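Local coordinates for putative secreted cellulose binding protein (Streptomyces coelicolor, PDB 4OY7), which cleaves glycosidic bonds of cellulose oxidatively as a copper-dependent lytic polysaccharide monooxygenase of the AA10 family, this chain being its catalytic domain, at residues Asp73-Pro76 against Tyr77-Ala81; Ala34-Gln38 against Ser39-Ala43. All coordinates share one frame; numbering follows the deposited sequence.

Interaction 1 of 2, residues Asp73-Pro76 against Tyr77-Ala81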
ATOM      1  N   ASP A  73      -7.164  10.437  -5.002  1.00  7.78           N
ATOM      2  CA  ASP A  73      -7.144  11.766  -4.378  1.00  8.41           C
ATOM      3  C   ASP A  73      -8.483  12.163  -3.781  1.00  8.80           C
ATOM      4  O   ASP A  73      -8.834  13.342  -3.717  1.00  9.37           O
ATOM      5  CB  ASP A  73      -6.594  12.823  -5.362  1.00  9.00           C
ATOM      6  CG  ASP A  73      -5.143  12.572  -5.693  1.00  9.19           C
ATOM      7  OD1 ASP A  73      -4.319  12.354  -4.760  1.00  9.01           O
ATOM      8  OD2 ASP A  73      -4.811  12.539  -6.887  1.00  9.41           O
ATOM      9  N   ARG A  74      -9.215  11.162  -3.298  1.00  8.77           N
ATOM     10  CA  ARG A  74     -10.534  11.372  -2.693  1.00  9.34           C
ATOM     11  C   ARG A  74     -10.573  11.216  -1.172  1.00  9.16           C
ATOM     12  O   ARG A  74     -11.652  11.284  -0.591  1.00  9.66           O
ATOM     13  CB  ARG A  74     -11.562  10.458  -3.358  1.00  9.68           C
ATOM     14  CG  ARG A  74     -11.810  10.782  -4.822  1.00 10.48           C
ATOM     15  CD  ARG A  74     -13.019  10.009  -5.321  1.00 11.10           C
ATOM     16  NE  ARG A  74     -13.353  10.343  -6.704  1.00 12.06           N
ATOM     17  CZ  ARG A  74     -13.022   9.642  -7.800  1.00 12.45           C
ATOM     18  NH1 ARG A  74     -12.302   8.502  -7.776  1.00 11.62           N
ATOM     19  NH2 ARG A  74     -13.454  10.102  -8.978  1.00 13.41           N
ATOM     20  N   SER A  75      -9.428  11.013  -0.523  1.00  8.77           N
ATOM     21  CA  SER A  75      -9.411  10.822   0.944  1.00  8.77           C
ATOM     22  C   SER A  75      -9.548  12.163   1.652  1.00  9.53           C
ATOM     23  O   SER A  75      -9.497  13.223   1.015  1.00  9.86           O
ATOM     24  CB  SER A  75      -8.112  10.129   1.388  1.00  8.31           C
ATOM     25  OG  SER A  75      -7.112  11.075   1.680  1.00  8.30           O
ATOM     26  N   PRO A  76      -9.691  12.128   2.977  1.00  9.99           N
ATOM     27  CA  PRO A  76      -9.699  13.373   3.750  1.00 10.71           C
ATOM     28  C   PRO A  76      -8.356  14.114   3.817  1.00 11.00           C
ATOM     29  O   PRO A  76      -8.314  15.206   4.392  1.00 11.75           O
ATOM     30  CB  PRO A  76     -10.055  12.902   5.170  1.00 11.13           C
ATOM     31  CG  PRO A  76     -10.543  11.503   5.041  1.00 10.64           C
ATOM     32  CD  PRO A  76      -9.885  10.943   3.820  1.00  9.92           C
ATOM     33  N   TYR A  77      -7.285  13.509   3.301  1.00 10.76           N
ATOM     34  CA  TYR A  77      -5.928  14.018   3.423  1.00 10.89           C
ATOM     35  C   TYR A  77      -5.236  14.072   2.069  1.00 10.29           C
ATOM     36  O   TYR A  77      -5.658  13.417   1.100  1.00  9.97           O
ATOM     37  CB  TYR A  77      -5.106  13.130   4.375  1.00 10.98           C
ATOM     38  CG  TYR A  77      -5.765  12.948   5.705  1.00 11.83           C
ATOM     39  CD1 TYR A  77      -5.921  14.040   6.567  1.00 13.01           C
ATOM     40  CD2 TYR A  77      -6.274  11.725   6.097  1.00 12.02           C
ATOM     41  CE1 TYR A  77      -6.552  13.901   7.783  1.00 13.88           C
ATOM     42  CE2 TYR A  77      -6.948  11.575   7.305  1.00 12.92           C
ATOM     43  CZ  TYR A  77      -7.059  12.677   8.145  1.00 13.76           C
ATOM     44  OH  TYR A  77      -7.691  12.556   9.350  1.00 15.87           O
ATOM     45  N   ASP A  78      -4.132  14.804   2.024  1.00 10.31           N
ATOM     46  CA  ASP A  78      -3.339  14.921   0.812  1.00 10.08           C
ATOM     47  C   ASP A  78      -2.336  13.780   0.796  1.00  9.31           C
ATOM     48  O   ASP A  78      -1.403  13.782   1.584  1.00  9.45           O
ATOM     49  CB  ASP A  78      -2.616  16.269   0.774  1.00 10.98           C
ATOM     50  CG  ASP A  78      -1.779  16.457  -0.481  1.00 11.18           C
ATOM     51  OD1 ASP A  78      -1.525  15.481  -1.236  1.00 10.58           O
ATOM     52  OD2 ASP A  78      -1.356  17.595  -0.725  1.00 12.56           O
ATOM     53  N   PHE A  79      -2.581  12.784  -0.055  1.00  8.50           N
ATOM     54  CA  PHE A  79      -1.656  11.658  -0.259  1.00  7.95           C
ATOM     55  C   PHE A  79      -1.129  11.682  -1.675  1.00  7.90           C
ATOM     56  O   PHE A  79      -0.520  10.715  -2.135  1.00  7.62           O
ATOM     57  CB  PHE A  79      -2.371  10.308  -0.035  1.00  7.33           C
ATOM     58  CG  PHE A  79      -2.690  10.013   1.401  1.00  7.28           C
ATOM     59  CD1 PHE A  79      -1.685   9.777   2.340  1.00  7.28           C
ATOM     60  CD2 PHE A  79      -4.017   9.953   1.817  1.00  7.21           C
ATOM     61  CE1 PHE A  79      -2.003   9.522   3.670  1.00  7.52           C
ATOM     62  CE2 PHE A  79      -4.340   9.714   3.135  1.00  7.37           C
ATOM     63  CZ  PHE A  79      -3.339   9.486   4.066  1.00  7.55           C
ATOM     64  N   SER A  80      -1.301  12.808  -2.352  1.00  8.46           N
ATOM     65  CA  SER A  80      -0.982  12.913  -3.778  1.00  8.67           C
ATOM     66  C   SER A  80       0.479  12.574  -4.096  1.00  8.41           C
ATOM     67  O   SER A  80       0.761  11.946  -5.126  1.00  7.93           O
ATOM     68  CB  SER A  80      -1.357  14.305  -4.313  1.00  9.71           C
ATOM     69  OG  SER A  80      -1.146  14.413  -5.717  1.00 10.61           O
ATOM     70  N   ALA A  81       1.382  12.957  -3.205  1.00  8.50           N
ATOM     71  CA  ALA A  81       2.821  12.717  -3.412  1.00  8.54           C
ATOM     72  C   ALA A  81       3.212  11.249  -3.464  1.00  7.93           C
ATOM     73  O   ALA A  81       4.242  10.913  -4.045  1.00  8.00           O
ATOM     74  CB  ALA A  81       3.669  13.442  -2.359  1.00  9.07           C
TER
HETATM   75  O   HOH W   1      -4.669  13.030  -2.105  1.00  7.33           O
HETATM   76  O   HOH W   2      -2.197  12.390  -7.466  1.00 11.13           O
HETATM   77  O   HOH W   3      -7.608  14.367  -0.967  1.00 23.36           O
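Ser75 OG accepts a hydrogen bond from the backbone N of Tyr77 at 2.9 Å, nearly straight (162°), forming an ST turn. The same oxygen meets the edge of the Phe79 ring close to the ring plane, OG lying 3.3 Å from CD2. Pro76, between Ser75 and Tyr77, carries its CB over one face of the Tyr77 ring, 4.0 Å from the centroid and 12° off the normal, a CH-pi contact. The phenol is laid there by a CG anti to its own carbonyl carbon (chi1 -54°), which keeps it beside the backbone N and the proline. With an alanine in place of Tyr77, Pro76 CB would probably lose its aromatic cover and a gap would open toward Thr42 and Asn46. Waters close the rest of the turn. One donates to Asp73 OD1 at 2.8 Å and accepts from Phe79 N; a second bridges Asp73 OD2 and Ser80 OG; OD1 is also hydrogen-bonded to Ser70 OG. Ser80 N bonds to Asp78 OD1 at 2.9 Å, forming an Asx turn that leads into the 3-10 segment. The bend lies in the long loop between strands 51-52 and 92-94, near the copper end of the domain, with the Tyr77 side chain about 6 Å from that of His1, Phe79 against helix 42-45 and Pro76 against strand 51-52.

Interaction 2 of 2, residues Ala34-Gln38 against Ser39-Ala43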
ATOM      1  N   ALA A  34      10.692  13.909  -0.258  1.00 11.64           N
ATOM      2  CA  ALA A  34       9.971  14.649  -1.286  1.00 11.78           C
ATOM      3  C   ALA A  34       8.476  14.633  -1.025  1.00 11.37           C
ATOM      4  O   ALA A  34       7.823  15.663  -1.171  1.00 11.76           O
ATOM      5  CB  ALA A  34      10.265  14.086  -2.669  1.00 11.69           C
ATOM      6  N   ALA A  35       7.950  13.475  -0.624  1.00 10.70           N
ATOM      7  CA  ALA A  35       6.521  13.343  -0.338  1.00 10.46           C
ATOM      8  C   ALA A  35       6.134  14.124   0.899  1.00 11.13           C
ATOM      9  O   ALA A  35       5.041  14.690   0.967  1.00 11.13           O
ATOM     10  CB  ALA A  35       6.131  11.881  -0.169  1.00  9.80           C
ATOM     11  N   LEU A  36       7.016  14.171   1.888  1.00 11.80           N
ATOM     12  CA  LEU A  36       6.750  14.985   3.077  1.00 12.83           C
ATOM     13  C   LEU A  36       6.688  16.466   2.699  1.00 14.08           C
ATOM     14  O   LEU A  36       5.796  17.205   3.133  1.00 14.07           O
ATOM     15  CB  LEU A  36       7.823  14.756   4.147  1.00 13.23           C
ATOM     16  CG  LEU A  36       7.731  15.580   5.431  1.00 14.12           C
ATOM     17  CD1 LEU A  36       6.460  15.247   6.191  1.00 13.88           C
ATOM     18  CD2 LEU A  36       8.923  15.337   6.325  1.00 14.60           C
ATOM     19  N   ASP A  37       7.640  16.899   1.882  1.00 15.42           N
ATOM     20  CA  ASP A  37       7.717  18.296   1.455  1.00 17.53           C
ATOM     21  C   ASP A  37       6.504  18.683   0.591  1.00 17.33           C
ATOM     22  O   ASP A  37       5.982  19.807   0.703  1.00 18.81           O
ATOM     23  CB  ASP A  37       9.024  18.557   0.697  1.00 18.89           C
ATOM     24  CG  ASP A  37      10.268  18.491   1.593  1.00 20.60           C
ATOM     25  OD1 ASP A  37      11.392  18.312   1.052  1.00 22.16           O
ATOM     26  OD2 ASP A  37      10.144  18.639   2.833  1.00 22.79           O
ATOM     27  N   GLN A  38       6.036  17.775  -0.255  1.00 16.55           N
ATOM     28  CA  GLN A  38       4.851  18.090  -1.046  1.00 16.24           C
ATOM     29  C   GLN A  38       3.524  17.954  -0.291  1.00 15.29           C
ATOM     30  O   GLN A  38       2.764  18.912  -0.184  1.00 15.89           O
ATOM     31  CB  GLN A  38       4.786  17.261  -2.310  1.00 16.39           C
ATOM     32  CG  GLN A  38       3.458  17.514  -3.008  1.00 17.13           C
ATOM     33  CD  GLN A  38       3.293  16.798  -4.319  1.00 17.48           C
ATOM     34  OE1 GLN A  38       4.250  16.612  -5.061  1.00 18.04           O
ATOM     35  NE2 GLN A  38       2.048  16.416  -4.625  1.00 17.23           N
ATOM     36  N   SER A  39       3.235  16.775   0.240  1.00 13.66           N
ATOM     37  CA  SER A  39       1.894  16.525   0.780  1.00 12.70           C
ATOM     38  C   SER A  39       1.747  16.750   2.280  1.00 12.53           C
ATOM     39  O   SER A  39       0.624  16.815   2.781  1.00 12.36           O
ATOM     40  CB  SER A  39       1.426  15.123   0.395  1.00 11.90           C
ATOM     41  OG  SER A  39       1.121  15.052  -0.983  1.00 11.67           O
ATOM     42  N   GLY A  40       2.850  16.918   2.999  1.00 12.15           N
ATOM     43  CA  GLY A  40       2.784  17.278   4.416  1.00 12.27           C
ATOM     44  C   GLY A  40       2.828  16.137   5.406  1.00 11.61           C
ATOM     45  O   GLY A  40       2.562  14.975   5.068  1.00 10.77           O
ATOM     46  N   ALA A  41       3.129  16.490   6.649  1.00 12.02           N
ATOM     47  CA  ALA A  41       3.316  15.543   7.751  1.00 11.85           C
ATOM     48  C   ALA A  41       2.028  14.797   8.102  1.00 11.31           C
ATOM     49  O   ALA A  41       2.092  13.668   8.618  1.00 11.12           O
ATOM     50  CB  ALA A  41       3.853  16.283   8.975  1.00 12.78           C
ATOM     51  N   THR A  42       0.888  15.438   7.862  1.00 11.36           N
ATOM     52  CA  THR A  42      -0.423  14.867   8.179  1.00 11.09           C
ATOM     53  C   THR A  42      -0.605  13.477   7.555  1.00 10.31           C
ATOM     54  O   THR A  42      -1.211  12.587   8.157  1.00 10.16           O
ATOM     55  CB  THR A  42      -1.546  15.820   7.715  1.00 11.22           C
ATOM     56  OG1 THR A  42      -1.403  17.068   8.398  1.00 12.10           O
ATOM     57  CG2 THR A  42      -2.950  15.233   7.972  1.00 11.04           C
ATOM     58  N   ALA A  43      -0.096  13.307   6.335  1.00 10.02           N
ATOM     59  CA  ALA A  43      -0.114  12.005   5.655  1.00  9.38           C
ATOM     60  C   ALA A  43       0.570  10.896   6.439  1.00  9.39           C
ATOM     61  O   ALA A  43       0.114   9.769   6.420  1.00  9.13           O
ATOM     62  CB  ALA A  43       0.501  12.103   4.267  1.00  9.09           C
TER
HETATM   63  O   HOH W   4       3.345  13.568   2.901  1.00  8.89           O
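Ser39 N and Gly40 N close the last backbone bonds of helix 30-39, the first to Ala35 O at 2.9 Å and the second, a more bent bond, to Leu36 O at 3.0 Å. This is a glycine-terminated helix C-terminus: Gly40 leaves helical geometry with a positive phi of 94°, and the chain turns through Ala41 into the short helix 42-45. A CB at Gly40 would probably be pressed against the carbonyl O of Ser39, so the absence of a side chain lets the turn form. The two helices belong to the insertion between strands 4-6 and 51-52 of the immunoglobulin-like LPMO domain, a region that, as in other AA10 enzymes, probably helps shape the substrate-facing side.

Leu36 carries the apolar part of the contact. It starts out pointing away from the turn, yet with CG anti to the backbone N (chi1 177°) the CD1 methyl swings back alongside Ala41, reaching 3.5 Å from its CA and 4.0 Å from its CB. Gln38 extends its chain past Ser39, CG 4.0 Å from OG. The Ser39 hydroxyl itself looks to a neighbouring loop, where Asp78 OD1 and Ala81 N are its partners. After the turn, Ala43 N makes only a weak bond back to Gly40 O. That same Gly40 O is also satisfied by a water, which donates to it at 2.7 Å and to Ala35 O at 2.8 Å, bridging the helix end to the turn.

How the interactions relate
From the N terminus the chain passes strand 4-6 and helix 10-18 before reaching interaction 2, where residues 34-43 turn out of helix 30-39 into helix 42-45. It then runs through strand 51-52 and, in the following long loop, makes the bend of interaction 1 at residues 73-81, ahead of strand 92-94. The two are local turns in series; neither nests in nor crosses the other. In space they touch, with centres about 10 Å apart: the Ser39 hydroxyl probably hydrogen-bonds to the 77-81 segment, Thr42 CG2 packs 3.5 Å from Tyr77 CD1, and Phe79 CE1 lies 3.5 Å from Ala43 O. The loop is thereby tied to the end of helix 30-39 and to helix 42-45.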